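Local atomic coordinates of UV damage endonuclease (Sulfolobus acidocaldarius, PDB entry 3TC3), a protein that probably acts as a manganese-dependent endonuclease that recognises UV-damaged DNA and cuts the strand, opening the way to excision repair. Residues Asn82-Pro85 with Lys91-Val94; Asn95-Leu100 with Glu142-Ala147. One frame throughout, in Å; residues are numbered along the deposited sequence.

Interaction 1: Asn82-Pro85 with Lys91-Val94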
loop_
_atom_site.group_PDB
_atom_site.type_symbol
_atom_site.label_atom_id
_atom_site.label_comp_id
_atom_site.label_asym_id
_atom_site.label_seq_id
_atom_site.Cartn_x
_atom_site.Cartn_y
_atom_site.Cartn_z
ATOM N N ASN A 82 -4.279 6.160 -8.447
ATOM C CA ASN A 82 -4.919 6.978 -9.531
ATOM C C ASN A 82 -5.201 8.379 -9.086
ATOM O O ASN A 82 -5.761 9.190 -9.881
ATOM C CB ASN A 82 -6.251 6.292 -9.944
ATOM C CG ASN A 82 -6.067 5.044 -10.629
ATOM O OD1 ASN A 82 -5.010 4.767 -11.202
ATOM N ND2 ASN A 82 -7.179 4.253 -10.711
ATOM N N THR A 83 -4.848 8.780 -7.854
ATOM C CA THR A 83 -5.265 10.087 -7.283
ATOM C C THR A 83 -4.985 11.212 -8.303
ATOM O O THR A 83 -5.913 11.989 -8.586
ATOM C CB THR A 83 -4.541 10.382 -5.961
ATOM O OG1 THR A 83 -5.084 9.434 -5.004
ATOM C CG2 THR A 83 -4.829 11.798 -5.446
ATOM N N ILE A 84 -3.746 11.277 -8.778
ATOM C CA ILE A 84 -3.449 12.239 -9.896
ATOM C C ILE A 84 -3.273 11.372 -11.183
ATOM O O ILE A 84 -2.254 10.717 -11.358
ATOM C CB ILE A 84 -2.139 12.948 -9.661
ATOM C CG1 ILE A 84 -2.075 13.564 -8.265
ATOM C CG2 ILE A 84 -1.919 14.031 -10.853
ATOM C CD1 ILE A 84 -3.162 14.671 -7.972
ATOM N N PRO A 85 -4.288 11.294 -12.061
ATOM C CA PRO A 85 -4.182 10.384 -13.184
ATOM C C PRO A 85 -3.024 10.571 -14.130
ATOM O O PRO A 85 -2.858 11.733 -14.524
ATOM C CB PRO A 85 -5.518 10.605 -13.908
ATOM C CG PRO A 85 -6.436 11.050 -12.904
ATOM C CD PRO A 85 -5.570 12.011 -12.039
ATOM N N LYS A 91 4.508 12.019 -21.145
ATOM C CA LYS A 91 3.802 13.149 -21.718
ATOM C C LYS A 91 3.058 14.019 -20.693
ATOM O O LYS A 91 2.493 15.063 -21.072
ATOM C CB LYS A 91 2.832 12.648 -22.824
ATOM C CG LYS A 91 3.540 12.108 -24.065
ATOM C CD LYS A 91 2.473 11.666 -25.067
ATOM C CE LYS A 91 2.517 12.368 -26.401
ATOM N NZ LYS A 91 3.914 12.417 -26.903
ATOM N N PHE A 92 3.115 13.656 -19.415
ATOM C CA PHE A 92 2.390 14.395 -18.418
ATOM C C PHE A 92 3.299 15.534 -17.882
ATOM O O PHE A 92 4.357 15.253 -17.334
ATOM C CB PHE A 92 2.009 13.397 -17.274
ATOM C CG PHE A 92 1.251 14.024 -16.150
ATOM C CD1 PHE A 92 1.922 14.808 -15.220
ATOM C CD2 PHE A 92 -0.080 13.737 -15.952
ATOM C CE1 PHE A 92 1.239 15.373 -14.144
ATOM C CE2 PHE A 92 -0.791 14.249 -14.851
ATOM C CZ PHE A 92 -0.134 15.042 -13.908
ATOM N N HIS A 93 2.795 16.778 -17.926
ATOM C CA HIS A 93 3.548 17.891 -17.395
ATOM C C HIS A 93 2.711 18.883 -16.664
ATOM O O HIS A 93 2.906 20.096 -16.814
ATOM C CB HIS A 93 4.258 18.635 -18.565
ATOM C CG HIS A 93 5.038 17.712 -19.482
ATOM N ND1 HIS A 93 6.137 17.102 -19.101
ATOM C CD2 HIS A 93 4.806 17.323 -20.796
ATOM C CE1 HIS A 93 6.602 16.341 -20.109
ATOM N NE2 HIS A 93 5.813 16.500 -21.126
ATOM N N VAL A 94 1.771 18.417 -15.858
ATOM C CA VAL A 94 0.828 19.272 -15.174
ATOM C C VAL A 94 1.415 19.673 -13.812
ATOM O O VAL A 94 1.901 18.830 -13.059
ATOM C CB VAL A 94 -0.492 18.533 -14.967
ATOM C CG1 VAL A 94 -1.542 19.395 -14.201
ATOM C CG2 VAL A 94 -1.100 18.027 -16.277
#

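Interaction 2: Asn95-Leu100 with Glu142-Ala147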
loop_
_atom_site.group_PDB
_atom_site.type_symbol
_atom_site.label_atom_id
_atom_site.label_comp_id
_atom_site.label_asym_id
_atom_site.label_seq_id
_atom_site.Cartn_x
_atom_site.Cartn_y
_atom_site.Cartn_z
ATOM N N ASN A 95 1.351 20.963 -13.476
ATOM C CA ASN A 95 1.872 21.362 -12.172
ATOM C C ASN A 95 0.796 21.227 -11.089
ATOM O O ASN A 95 0.240 22.204 -10.581
ATOM C CB ASN A 95 2.391 22.814 -12.217
ATOM C CG ASN A 95 3.115 23.222 -10.957
ATOM O OD1 ASN A 95 3.419 22.414 -10.077
ATOM N ND2 ASN A 95 3.483 24.516 -10.903
ATOM N N TRP A 96 0.486 19.978 -10.769
ATOM C CA TRP A 96 -0.581 19.720 -9.785
ATOM C C TRP A 96 -0.120 20.058 -8.392
ATOM O O TRP A 96 -0.982 20.351 -7.517
ATOM C CB TRP A 96 -1.077 18.262 -9.887
ATOM C CG TRP A 96 0.005 17.224 -9.813
ATOM C CD1 TRP A 96 0.745 16.685 -10.862
ATOM C CD2 TRP A 96 0.527 16.613 -8.609
ATOM N NE1 TRP A 96 1.642 15.755 -10.395
ATOM C CE2 TRP A 96 1.572 15.706 -9.024
ATOM C CE3 TRP A 96 0.187 16.694 -7.251
ATOM C CZ2 TRP A 96 2.273 14.908 -8.087
ATOM C CZ3 TRP A 96 0.906 15.960 -6.331
ATOM C CH2 TRP A 96 1.920 15.088 -6.729
ATOM N N LYS A 97 1.181 20.011 -8.129
ATOM C CA LYS A 97 1.687 20.260 -6.745
ATOM C C LYS A 97 1.364 21.682 -6.350
ATOM O O LYS A 97 0.919 21.930 -5.219
ATOM C CB LYS A 97 3.173 20.092 -6.629
ATOM C CG LYS A 97 3.657 18.723 -6.862
ATOM C CD LYS A 97 5.147 18.765 -7.214
ATOM C CE LYS A 97 5.701 17.389 -7.557
ATOM N NZ LYS A 97 7.229 17.398 -7.672
ATOM N N ASP A 98 1.551 22.622 -7.282
ATOM C CA ASP A 98 1.090 23.990 -7.035
ATOM C C ASP A 98 -0.359 24.227 -7.168
ATOM O O ASP A 98 -0.987 24.845 -6.282
ATOM C CB ASP A 98 1.799 24.966 -7.997
ATOM C CG ASP A 98 3.240 25.173 -7.633
ATOM O OD1 ASP A 98 3.660 24.680 -6.562
ATOM O OD2 ASP A 98 3.964 25.814 -8.423
ATOM N N LYS A 99 -0.951 23.776 -8.265
ATOM C CA LYS A 99 -2.332 24.099 -8.530
ATOM C C LYS A 99 -3.331 23.559 -7.493
ATOM O O LYS A 99 -4.370 24.164 -7.225
ATOM C CB LYS A 99 -2.742 23.723 -9.965
ATOM C CG LYS A 99 -1.976 24.579 -11.042
ATOM C CD LYS A 99 -2.308 24.136 -12.486
ATOM C CE LYS A 99 -2.015 25.243 -13.545
ATOM N NZ LYS A 99 -0.570 25.639 -13.602
ATOM N N LEU A 100 -3.018 22.377 -6.933
ATOM C CA LEU A 100 -3.852 21.730 -5.924
ATOM C C LEU A 100 -3.244 21.775 -4.500
ATOM O O LEU A 100 -3.673 20.983 -3.640
ATOM C CB LEU A 100 -4.097 20.254 -6.311
ATOM C CG LEU A 100 -4.611 20.059 -7.727
ATOM C CD1 LEU A 100 -4.563 18.600 -8.081
ATOM C CD2 LEU A 100 -5.925 20.737 -8.093
ATOM N N GLU A 142 7.330 6.293 -11.591
ATOM C CA GLU A 142 6.068 6.054 -10.862
ATOM C C GLU A 142 6.285 6.229 -9.343
ATOM O O GLU A 142 5.447 6.795 -8.642
ATOM C CB GLU A 142 5.565 4.685 -11.282
ATOM C CG GLU A 142 4.196 4.328 -10.702
ATOM C CD GLU A 142 3.017 5.214 -11.063
ATOM O OE1 GLU A 142 3.095 6.179 -11.858
ATOM O OE2 GLU A 142 1.938 4.868 -10.560
ATOM N N LEU A 143 7.412 5.699 -8.860
ATOM C CA LEU A 143 7.758 5.883 -7.420
ATOM C C LEU A 143 7.941 7.349 -7.041
ATOM O O LEU A 143 7.430 7.757 -5.956
ATOM C CB LEU A 143 9.035 5.062 -7.080
ATOM C CG LEU A 143 8.794 3.566 -7.058
ATOM C CD1 LEU A 143 10.178 2.873 -7.006
ATOM C CD2 LEU A 143 7.828 3.095 -5.979
ATOM N N LYS A 144 8.549 8.138 -7.941
ATOM C CA LYS A 144 8.727 9.579 -7.685
ATOM C C LYS A 144 7.368 10.288 -7.588
ATOM O O LYS A 144 7.144 11.095 -6.686
ATOM C CB LYS A 144 9.512 10.164 -8.860
ATOM C CG LYS A 144 9.560 11.651 -8.713
ATOM C CD LYS A 144 10.346 12.290 -9.853
ATOM C CE LYS A 144 10.546 13.813 -9.554
ATOM N NZ LYS A 144 9.253 14.519 -9.568
ATOM N N TYR A 145 6.375 9.897 -8.431
ATOM C CA TYR A 145 5.045 10.487 -8.258
ATOM C C TYR A 145 4.414 10.151 -6.899
ATOM O O TYR A 145 3.783 11.023 -6.281
ATOM C CB TYR A 145 4.111 9.974 -9.428
ATOM C CG TYR A 145 2.632 9.858 -9.082
ATOM C CD1 TYR A 145 1.903 10.932 -8.555
ATOM C CD2 TYR A 145 1.963 8.603 -9.267
ATOM C CE1 TYR A 145 0.544 10.802 -8.168
ATOM C CE2 TYR A 145 0.632 8.500 -8.955
ATOM C CZ TYR A 145 -0.065 9.606 -8.404
ATOM O OH TYR A 145 -1.363 9.501 -8.010
ATOM N N HIS A 146 4.603 8.916 -6.451
ATOM C CA HIS A 146 4.045 8.563 -5.140
ATOM C C HIS A 146 4.664 9.363 -4.008
ATOM O O HIS A 146 3.950 9.842 -3.156
ATOM C CB HIS A 146 4.217 7.043 -4.897
ATOM C CG HIS A 146 3.226 6.194 -5.713
ATOM N ND1 HIS A 146 3.275 6.075 -7.096
ATOM C CD2 HIS A 146 2.076 5.519 -5.292
ATOM C CE1 HIS A 146 2.197 5.305 -7.495
ATOM N NE2 HIS A 146 1.505 4.965 -6.407
ATOM N N ALA A 147 6.009 9.507 -4.062
ATOM C CA ALA A 147 6.711 10.316 -3.032
ATOM C C ALA A 147 6.262 11.757 -3.181
ATOM O O ALA A 147 6.029 12.438 -2.152
ATOM C CB ALA A 147 8.178 10.207 -3.273
#

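Interaction 1: Asn82-Pro85 with Lys91-Val94
F92 turns its ring away from its own backbone nitrogen (chi1 180°), which carries it over to I84 and P85, while I84 points its CG2 branch opposite its backbone nitrogen, which brings that methyl to the ring. Both residues belong to the long loop that follows strand 76-78, the second strand of this TIM barrel, and runs to helix 96-99, so the contact is the loop folding back on itself. The two side chains cross at about a right angle: I84 CG2 lies 3.7 Å from F92 CZ at the far end of the ring and 4.2 Å from F92 CE2. The second neighbour of the ring is backbone rather than side chain, since P85 contributes its carbonyl oxygen and not its pyrrolidine ring. V94, two residues on, lays CG2 over one face of the phenyl, 3.9 Å above the plane and displaced from the ring centre. Helix 48-71 lies against the same cluster, with S55 touching I84 and P85 and V51 touching F92. All three residues that meet here are buried. P85 O comes in obliquely to the ring, 3.3 Å from F92 CE2 and 3.7 Å from F92 CD2.

Interaction 2: Asn95-Leu100 with Glu142-Ala147
W96 and Y145 meet through one ring carbon each: W96 CZ2 lies 4.0 Å from Y145 CD1. The side chains cross at about a right angle, and the indole atom sits at the tyrosine edge, near the plane of that ring. W96 gets there with CG lodged between its backbone N and carbonyl carbon (chi1 53°), which sends the indole across toward helix 133-153; K97 CG lies over one face of the indole. Beside the rings, K97 and K144 bring their ammonium groups within 4.0 Å of each other, NZ to NZ. D148 OD2 forms a salt bridge with each of them, so the two ammonium groups converge on one carboxylate oxygen.

In the TIM barrel this joins the short helix 96-99, on the way from the second strand to the third, to helix 133-153, which links the third strand to the fourth. N95 caps the short helix: its OD1 takes a weak bond from D98 N at 3.4 Å, and its ND2 gives a firmer one to D98 OD2 at 2.8 Å, meeting that oxygen from above the carboxylate plane. On the longer helix, Y145 OH is hydrogen-bonded to S81 O, which anchors the far end of the ring. One residue on, the H146 imidazole turns back along the helix, and ND1 donates to E142 O at 2.8 Å, nearly straight at 164°. H146 N reaches E142 O from the opposite face of the carbonyl plane, while H146 NE2 is hydrogen-bonded to S81 OG.

Overall arrangement
Along the chain the two contacts come in series: interaction 1 closes at V94, and interaction 2 opens at N95. Their centres are about 8 Å apart, on the same side of the chain's centre. The loop after strand 76-78 connects them, and I84 of interaction 1 reaches both partners of interaction 2: I84 N is probably hydrogen-bonded to Y145 OH, 3.1 Å away, and I84 CG2 packs 3.8 Å from W96 CD1. Loop, helix 96-99 and helix 133-153 therefore form one continuous cluster, with helix 48-71 touching both 82-85 and 95-100. Both contacts lie away from the manganese site, so they concern how the loop and helices around the barrel fit together.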